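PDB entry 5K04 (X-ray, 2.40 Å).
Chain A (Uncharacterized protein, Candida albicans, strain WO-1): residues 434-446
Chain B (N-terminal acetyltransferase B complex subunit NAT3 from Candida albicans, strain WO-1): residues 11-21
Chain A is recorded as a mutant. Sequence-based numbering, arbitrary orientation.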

ATOM      1  N   GLY A 434       8.266  17.012  -0.196  1.00 47.88           N
ATOM      2  CA  GLY A 434       7.386  18.064  -0.681  1.00 41.21           C
ATOM      3  C   GLY A 434       6.037  17.552  -1.158  1.00 43.26           C
ATOM      4  O   GLY A 434       5.093  18.340  -1.293  1.00 34.05           O
ATOM      5  N   LEU A 435       5.932  16.245  -1.419  1.00 45.17           N
ATOM      6  CA  LEU A 435       4.667  15.595  -1.745  1.00 43.97           C
ATOM      7  C   LEU A 435       3.878  15.206  -0.500  1.00 42.56           C
ATOM      8  O   LEU A 435       2.740  14.728  -0.620  1.00 25.54           O
ATOM      9  CB  LEU A 435       4.926  14.359  -2.607  1.00 35.99           C
ATOM     10  CG  LEU A 435       5.139  14.628  -4.104  1.00 48.26           C
ATOM     11  CD1 LEU A 435       5.696  13.402  -4.811  1.00 44.93           C
ATOM     12  CD2 LEU A 435       3.838  15.054  -4.757  1.00 52.46           C
ATOM     13  N   LYS A 436       4.470  15.418   0.680  1.00 44.41           N
ATOM     14  CA  LYS A 436       3.846  15.134   1.977  1.00 48.54           C
ATOM     15  C   LYS A 436       3.331  13.697   2.045  1.00 44.81           C
ATOM     16  O   LYS A 436       2.251  13.420   2.569  1.00 42.94           O
ATOM     17  CB  LYS A 436       2.754  16.158   2.289  1.00 45.04           C
ATOM     18  CG  LYS A 436       3.321  17.595   2.349  1.00 50.00           C
ATOM     19  CD  LYS A 436       2.444  18.552   3.149  1.00 64.20           C
ATOM     20  CE  LYS A 436       3.133  19.900   3.411  1.00 73.72           C
ATOM     21  NZ  LYS A 436       3.415  20.683   2.165  1.00 75.28           N
ATOM     22  N   ILE A 437       4.132  12.779   1.492  1.00 50.28           N
ATOM     23  CA  ILE A 437       3.938  11.348   1.689  1.00 42.75           C
ATOM     24  C   ILE A 437       3.910  11.056   3.176  1.00 42.08           C
ATOM     25  O   ILE A 437       4.823  11.437   3.919  1.00 31.90           O
ATOM     26  CB  ILE A 437       5.066  10.543   1.016  1.00 45.36           C
ATOM     27  CG1 ILE A 437       5.136  10.808  -0.481  1.00 51.44           C
ATOM     28  CG2 ILE A 437       4.881   9.063   1.255  1.00 47.20           C
ATOM     29  CD1 ILE A 437       3.824  10.766  -1.083  1.00 58.89           C
ATOM     30  N   ARG A 438       2.878  10.350   3.615  1.00 43.51           N
ATOM     31  CA  ARG A 438       2.806   9.975   5.014  1.00 48.56           C
ATOM     32  C   ARG A 438       2.019   8.680   5.129  1.00 41.84           C
ATOM     33  O   ARG A 438       1.210   8.338   4.260  1.00 22.50           O
ATOM     34  CB  ARG A 438       2.176  11.085   5.867  1.00 51.69           C
ATOM     35  CG  ARG A 438       0.689  11.250   5.664  1.00 50.27           C
ATOM     36  CD  ARG A 438       0.110  12.311   6.589  1.00 54.46           C
ATOM     37  NE  ARG A 438       0.296  11.982   7.998  1.00 59.36           N
ATOM     38  CZ  ARG A 438      -0.546  11.255   8.728  1.00 66.19           C
ATOM     39  NH1 ARG A 438      -1.656  10.767   8.188  1.00 74.51           N
ATOM     40  NH2 ARG A 438      -0.269  11.010  10.006  1.00 61.16           N
ATOM     41  N   MET A 439       2.295   7.946   6.206  1.00 40.52           N
ATOM     42  CA  MET A 439       1.552   6.739   6.565  1.00 39.13           C
ATOM     43  C   MET A 439       1.549   5.765   5.379  1.00 40.82           C
ATOM     44  O   MET A 439       2.620   5.452   4.842  1.00 29.70           O
ATOM     45  CB  MET A 439       0.185   7.174   7.102  1.00 41.89           C
ATOM     46  CG  MET A 439       0.283   7.718   8.585  1.00 37.88           C
ATOM     47  SD  MET A 439       1.002   6.454   9.649  1.00 23.99           S
ATOM     48  CE  MET A 439       1.527   7.441  11.015  1.00 38.43           C
ATOM     49  N   THR A 440       0.390   5.263   4.950  1.00 41.60           N
ATOM     50  CA  THR A 440       0.347   4.158   4.003  1.00 37.67           C
ATOM     51  C   THR A 440       1.038   4.487   2.675  1.00 36.11           C
ATOM     52  O   THR A 440       1.535   3.583   1.990  1.00 20.88           O
ATOM     53  CB  THR A 440      -1.110   3.756   3.784  1.00 37.56           C
ATOM     54  OG1 THR A 440      -1.674   3.405   5.050  1.00 24.06           O
ATOM     55  CG2 THR A 440      -1.232   2.570   2.788  1.00 30.33           C
ATOM     56  N   GLN A 441       1.132   5.769   2.318  1.00 42.74           N
ATOM     57  CA  GLN A 441       1.850   6.129   1.097  1.00 39.09           C
ATOM     58  C   GLN A 441       3.322   5.718   1.159  1.00 34.48           C
ATOM     59  O   GLN A 441       3.929   5.462   0.115  1.00 22.21           O
ATOM     60  CB  GLN A 441       1.718   7.624   0.840  1.00 38.01           C
ATOM     61  CG  GLN A 441       0.279   8.100   0.691  1.00 34.05           C
ATOM     62  CD  GLN A 441       0.211   9.562   0.309  1.00 44.07           C
ATOM     63  OE1 GLN A 441       0.714  10.425   1.027  1.00 29.38           O
ATOM     64  NE2 GLN A 441      -0.380   9.847  -0.845  1.00 46.43           N
ATOM     65  N   HIS A 442       3.914   5.637   2.361  1.00 36.29           N
ATOM     66  CA  HIS A 442       5.280   5.114   2.456  1.00 39.94           C
ATOM     67  C   HIS A 442       5.342   3.670   1.984  1.00 39.09           C
ATOM     68  O   HIS A 442       6.303   3.269   1.326  1.00 20.77           O
ATOM     69  CB  HIS A 442       5.818   5.213   3.884  1.00 39.04           C
ATOM     70  CG  HIS A 442       6.042   6.611   4.362  1.00 40.63           C
ATOM     71  ND1 HIS A 442       6.861   7.501   3.705  1.00 43.57           N
ATOM     72  CD2 HIS A 442       5.572   7.268   5.449  1.00 38.29           C
ATOM     73  CE1 HIS A 442       6.886   8.647   4.364  1.00 37.80           C
ATOM     74  NE2 HIS A 442       6.115   8.530   5.429  1.00 44.36           N
ATOM     75  N   GLU A 443       4.308   2.874   2.290  1.00 40.89           N
ATOM     76  CA  GLU A 443       4.325   1.478   1.866  1.00 39.73           C
ATOM     77  C   GLU A 443       4.265   1.365   0.347  1.00 36.97           C
ATOM     78  O   GLU A 443       4.856   0.443  -0.228  1.00 26.22           O
ATOM     79  CB  GLU A 443       3.185   0.704   2.542  1.00 37.02           C
ATOM     80  CG  GLU A 443       2.785  -0.589   1.848  1.00 30.92           C
ATOM     81  CD  GLU A 443       3.777  -1.722   2.042  1.00 33.18           C
ATOM     82  OE1 GLU A 443       4.632  -1.633   2.951  1.00 26.53           O
ATOM     83  OE2 GLU A 443       3.677  -2.712   1.288  1.00 29.66           O
ATOM     84  N   THR A 444       3.619   2.328  -0.323  1.00 45.43           N
ATOM     85  CA  THR A 444       3.456   2.248  -1.772  1.00 41.75           C
ATOM     86  C   THR A 444       4.489   3.052  -2.559  1.00 35.52           C
ATOM     87  O   THR A 444       4.694   2.753  -3.741  1.00 21.85           O
ATOM     88  CB  THR A 444       2.028   2.679  -2.187  1.00 34.38           C
ATOM     89  OG1 THR A 444       1.755   4.026  -1.778  1.00 24.72           O
ATOM     90  CG2 THR A 444       0.998   1.758  -1.544  1.00 44.21           C
ATOM     91  N   LEU A 445       5.166   4.037  -1.933  1.00 36.97           N
ATOM     92  CA  LEU A 445       6.022   4.994  -2.648  1.00 35.43           C
ATOM     93  C   LEU A 445       7.478   5.022  -2.185  1.00 34.84           C
ATOM     94  O   LEU A 445       8.314   5.664  -2.836  1.00 26.63           O
ATOM     95  CB  LEU A 445       5.429   6.412  -2.518  1.00 32.96           C
ATOM     96  CG  LEU A 445       4.042   6.511  -3.176  1.00 35.85           C
ATOM     97  CD1 LEU A 445       3.399   7.872  -2.932  1.00 34.63           C
ATOM     98  CD2 LEU A 445       4.138   6.188  -4.693  1.00 26.40           C
ATOM     99  N   ASN A 446       7.773   4.405  -1.052  1.00 38.72           N
ATOM    100  CA  ASN A 446       9.083   4.143  -0.473  1.00 49.74           C
ATOM    101  C   ASN A 446      10.211   3.965  -1.480  1.00 39.06           C
ATOM    102  O   ASN A 446      11.304   4.520  -1.336  1.00 32.47           O
ATOM    103  CB  ASN A 446       8.924   2.848   0.309  1.00 64.95           C
ATOM    104  CG  ASN A 446       9.939   2.649   1.300  1.00 68.89           C
ATOM    105  OD1 ASN A 446      11.025   3.196   1.193  1.00 86.04           O
ATOM    106  ND2 ASN A 446       9.627   1.824   2.292  1.00 69.87           N
TER
ATOM    107  N   ASP B  11      -8.469  -0.391  -0.880  1.00 39.34           N
ATOM    108  CA  ASP B  11      -8.470   0.753  -1.792  1.00 34.62           C
ATOM    109  C   ASP B  11      -7.369   1.745  -1.434  1.00 35.31           C
ATOM    110  O   ASP B  11      -6.894   2.491  -2.298  1.00 22.31           O
ATOM    111  CB  ASP B  11      -9.830   1.480  -1.769  1.00 31.86           C
ATOM    112  CG  ASP B  11     -10.953   0.702  -2.468  1.00 35.00           C
ATOM    113  OD1 ASP B  11     -10.713   0.127  -3.563  1.00 37.07           O
ATOM    114  OD2 ASP B  11     -12.086   0.672  -1.928  1.00 26.34           O
ATOM    115  N   LEU B  12      -6.970   1.791  -0.159  1.00 39.08           N
ATOM    116  CA  LEU B  12      -5.910   2.715   0.250  1.00 40.00           C
ATOM    117  C   LEU B  12      -4.621   2.495  -0.536  1.00 39.72           C
ATOM    118  O   LEU B  12      -3.817   3.421  -0.683  1.00 25.90           O
ATOM    119  CB  LEU B  12      -5.631   2.564   1.743  1.00 34.41           C
ATOM    120  CG  LEU B  12      -6.690   3.193   2.647  1.00 41.62           C
ATOM    121  CD1 LEU B  12      -6.353   2.998   4.122  1.00 47.47           C
ATOM    122  CD2 LEU B  12      -6.833   4.664   2.312  1.00 46.41           C
ATOM    123  N   PHE B  13      -4.393   1.273  -1.024  1.00 46.68           N
ATOM    124  CA  PHE B  13      -3.165   0.969  -1.749  1.00 47.30           C
ATOM    125  C   PHE B  13      -3.170   1.538  -3.166  1.00 48.23           C
ATOM    126  O   PHE B  13      -2.108   1.600  -3.800  1.00 35.80           O
ATOM    127  CB  PHE B  13      -2.954  -0.545  -1.812  1.00 45.74           C
ATOM    128  CG  PHE B  13      -2.613  -1.189  -0.478  1.00 44.44           C
ATOM    129  CD1 PHE B  13      -1.497  -0.783   0.250  1.00 41.34           C
ATOM    130  CD2 PHE B  13      -3.387  -2.229   0.024  1.00 33.91           C
ATOM    131  CE1 PHE B  13      -1.168  -1.400   1.462  1.00 39.75           C
ATOM    132  CE2 PHE B  13      -3.068  -2.845   1.232  1.00 38.91           C
ATOM    133  CZ  PHE B  13      -1.957  -2.434   1.955  1.00 36.26           C
ATOM    134  N   GLU B  14      -4.335   1.951  -3.676  1.00 48.36           N
ATOM    135  CA  GLU B  14      -4.480   2.331  -5.079  1.00 48.45           C
ATOM    136  C   GLU B  14      -4.987   3.760  -5.237  1.00 40.28           C
ATOM    137  O   GLU B  14      -5.444   4.140  -6.317  1.00 33.45           O
ATOM    138  CB  GLU B  14      -5.392   1.330  -5.787  1.00 41.34           C
ATOM    139  CG  GLU B  14      -4.718  -0.037  -5.945  1.00 56.62           C
ATOM    140  CD  GLU B  14      -5.676  -1.136  -6.349  1.00 70.52           C
ATOM    141  OE1 GLU B  14      -6.898  -0.880  -6.398  1.00 74.33           O
ATOM    142  OE2 GLU B  14      -5.209  -2.261  -6.617  1.00 71.42           O
ATOM    143  N   LEU B  15      -4.883   4.554  -4.175  1.00 45.99           N
ATOM    144  CA  LEU B  15      -5.472   5.876  -4.060  1.00 44.76           C
ATOM    145  C   LEU B  15      -4.480   7.009  -4.297  1.00 37.16           C
ATOM    146  O   LEU B  15      -4.846   8.176  -4.136  1.00 22.80           O
ATOM    147  CB  LEU B  15      -6.081   6.045  -2.662  1.00 45.07           C
ATOM    148  CG  LEU B  15      -7.565   5.727  -2.471  1.00 54.93           C
ATOM    149  CD1 LEU B  15      -7.999   6.149  -1.068  1.00 63.00           C
ATOM    150  CD2 LEU B  15      -8.442   6.382  -3.556  1.00 41.07           C
ATOM    151  N   ASN B  16      -3.222   6.708  -4.600  1.00 41.37           N
ATOM    152  CA  ASN B  16      -2.251   7.794  -4.718  1.00 42.58           C
ATOM    153  C   ASN B  16      -2.602   8.815  -5.805  1.00 39.71           C
ATOM    154  O   ASN B  16      -2.355  10.011  -5.577  1.00 29.95           O
ATOM    155  CB  ASN B  16      -0.853   7.203  -4.917  1.00 37.62           C
ATOM    156  CG  ASN B  16      -0.322   6.535  -3.650  1.00 37.36           C
ATOM    157  OD1 ASN B  16      -0.743   6.865  -2.534  1.00 27.12           O
ATOM    158  ND2 ASN B  16       0.606   5.599  -3.817  1.00 36.24           N
ATOM    159  N   PRO B  17      -3.194   8.447  -6.952  1.00 41.70           N
ATOM    160  CA  PRO B  17      -3.591   9.488  -7.919  1.00 41.92           C
ATOM    161  C   PRO B  17      -4.501  10.541  -7.307  1.00 44.79           C
ATOM    162  O   PRO B  17      -4.433  11.726  -7.663  1.00 27.24           O
ATOM    163  CB  PRO B  17      -4.312   8.691  -9.015  1.00 34.54           C
ATOM    164  CG  PRO B  17      -3.728   7.338  -8.934  1.00 35.49           C
ATOM    165  CD  PRO B  17      -3.457   7.089  -7.480  1.00 33.62           C
ATOM    166  N   VAL B  18      -5.334  10.131  -6.355  1.00 50.76           N
ATOM    167  CA  VAL B  18      -6.186  11.064  -5.638  1.00 45.80           C
ATOM    168  C   VAL B  18      -5.449  11.676  -4.446  1.00 40.36           C
ATOM    169  O   VAL B  18      -5.429  12.899  -4.274  1.00 21.66           O
ATOM    170  CB  VAL B  18      -7.473  10.341  -5.204  1.00 41.27           C
ATOM    171  CG1 VAL B  18      -8.294  11.221  -4.279  1.00 42.30           C
ATOM    172  CG2 VAL B  18      -8.290   9.957  -6.428  1.00 38.40           C
ATOM    173  N   ASN B  19      -4.826  10.845  -3.612  1.00 43.75           N
ATOM    174  CA  ASN B  19      -4.296  11.313  -2.331  1.00 42.46           C
ATOM    175  C   ASN B  19      -2.908  11.935  -2.430  1.00 40.66           C
ATOM    176  O   ASN B  19      -2.363  12.347  -1.398  1.00 31.24           O
ATOM    177  CB  ASN B  19      -4.295  10.163  -1.325  1.00 41.15           C
ATOM    178  CG  ASN B  19      -5.675   9.947  -0.686  1.00 45.03           C
ATOM    179  OD1 ASN B  19      -6.688  10.464  -1.170  1.00 28.93           O
ATOM    180  ND2 ASN B  19      -5.709   9.185   0.407  1.00 48.00           N
ATOM    181  N   LEU B  20      -2.333  12.027  -3.632  1.00 49.25           N
ATOM    182  CA  LEU B  20      -1.135  12.829  -3.835  1.00 45.07           C
ATOM    183  C   LEU B  20      -1.467  14.270  -4.186  1.00 45.94           C
ATOM    184  O   LEU B  20      -0.547  15.096  -4.274  1.00 31.04           O
ATOM    185  CB  LEU B  20      -0.248  12.229  -4.933  1.00 38.09           C
ATOM    186  CG  LEU B  20       0.546  10.977  -4.551  1.00 38.77           C
ATOM    187  CD1 LEU B  20       1.259  10.331  -5.768  1.00 30.47           C
ATOM    188  CD2 LEU B  20       1.552  11.323  -3.472  1.00 37.54           C
ATOM    189  N   ASP B  21      -2.748  14.570  -4.399  1.00 51.84           N
ATOM    190  CA  ASP B  21      -3.212  15.944  -4.529  1.00 45.83           C
ATOM    191  C   ASP B  21      -2.797  16.740  -3.295  1.00 39.68           C
ATOM    192  O   ASP B  21      -2.910  16.232  -2.169  1.00 25.93           O
ATOM    193  CB  ASP B  21      -4.737  15.972  -4.691  1.00 43.16           C
ATOM    194  CG  ASP B  21      -5.323  17.367  -4.568  1.00 35.86           C
ATOM    195  OD1 ASP B  21      -5.568  17.817  -3.434  1.00 29.95           O
ATOM    196  OD2 ASP B  21      -5.520  18.016  -5.614  1.00 28.59           O
TER
HETATM  197  O   HOH W   1       0.572  15.930  -1.950  1.00 20.52           O
HETATM  198  O   HOH W   2      -0.964   4.550  -0.691  1.00 23.06           O

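Subunit interfaces often place a few polar side chains within an apolar frame, where directional bonds fix the register and hydrocarbon contacts fill the space around them. The contact between these two stretches of the NatB complex is a compact example, burying 498 Å² in total. A short helix of chain A, running up to L445(A), and the loop before it face a chain B segment that passes from a 3-10 turn into a helix. T444(A) lies nearest F13(B), Q441(A) nearest N16(B), and L435(A) nearest L20(B), so the two backbones advance in opposite senses.

The polar centre is N16(B), whose CA-to-CB bond points toward chain A. Its ND2 donates to OG1 of T444(A) at 2.8 Å, and the 170° angle at the hydrogen makes this the best-formed direct bond of the contact. One helical turn earlier, Q441(A) uses its amide as a donor twice, though weakly: NE2 reaches OD1 of N16(B) at 3.4 Å and the backbone O of N19(B) at 3.2 Å. The other end of the same amide turns back to its own chain, where OE1 accepts a weak bond from N of R438(A) at 3.4 Å.

Water completes the network. Water 2 accepts from OG1 of T444(A) and donates to OD1 of N16(B) and O of L12(B), so the threonine hydroxyl both receives and gives a proton. Water 1 lies 2.8 Å from O of L435(A) and 2.7 Å from O of L20(B), placed between two acceptors that could not bond each other directly.

Apolar packing flanks these bonds. CD2 of L20(B) lies 3.3 Å from CD1 of I437(A), a tight approach, and 4.0 Å from CD1 of L445(A). Farther along, CG2 of T444(A) meets the F13(B) ring at its edge, 4.0 Å from CD1, while CG2 of T440(A) sits 4.2 Å from CE1 of F13(B).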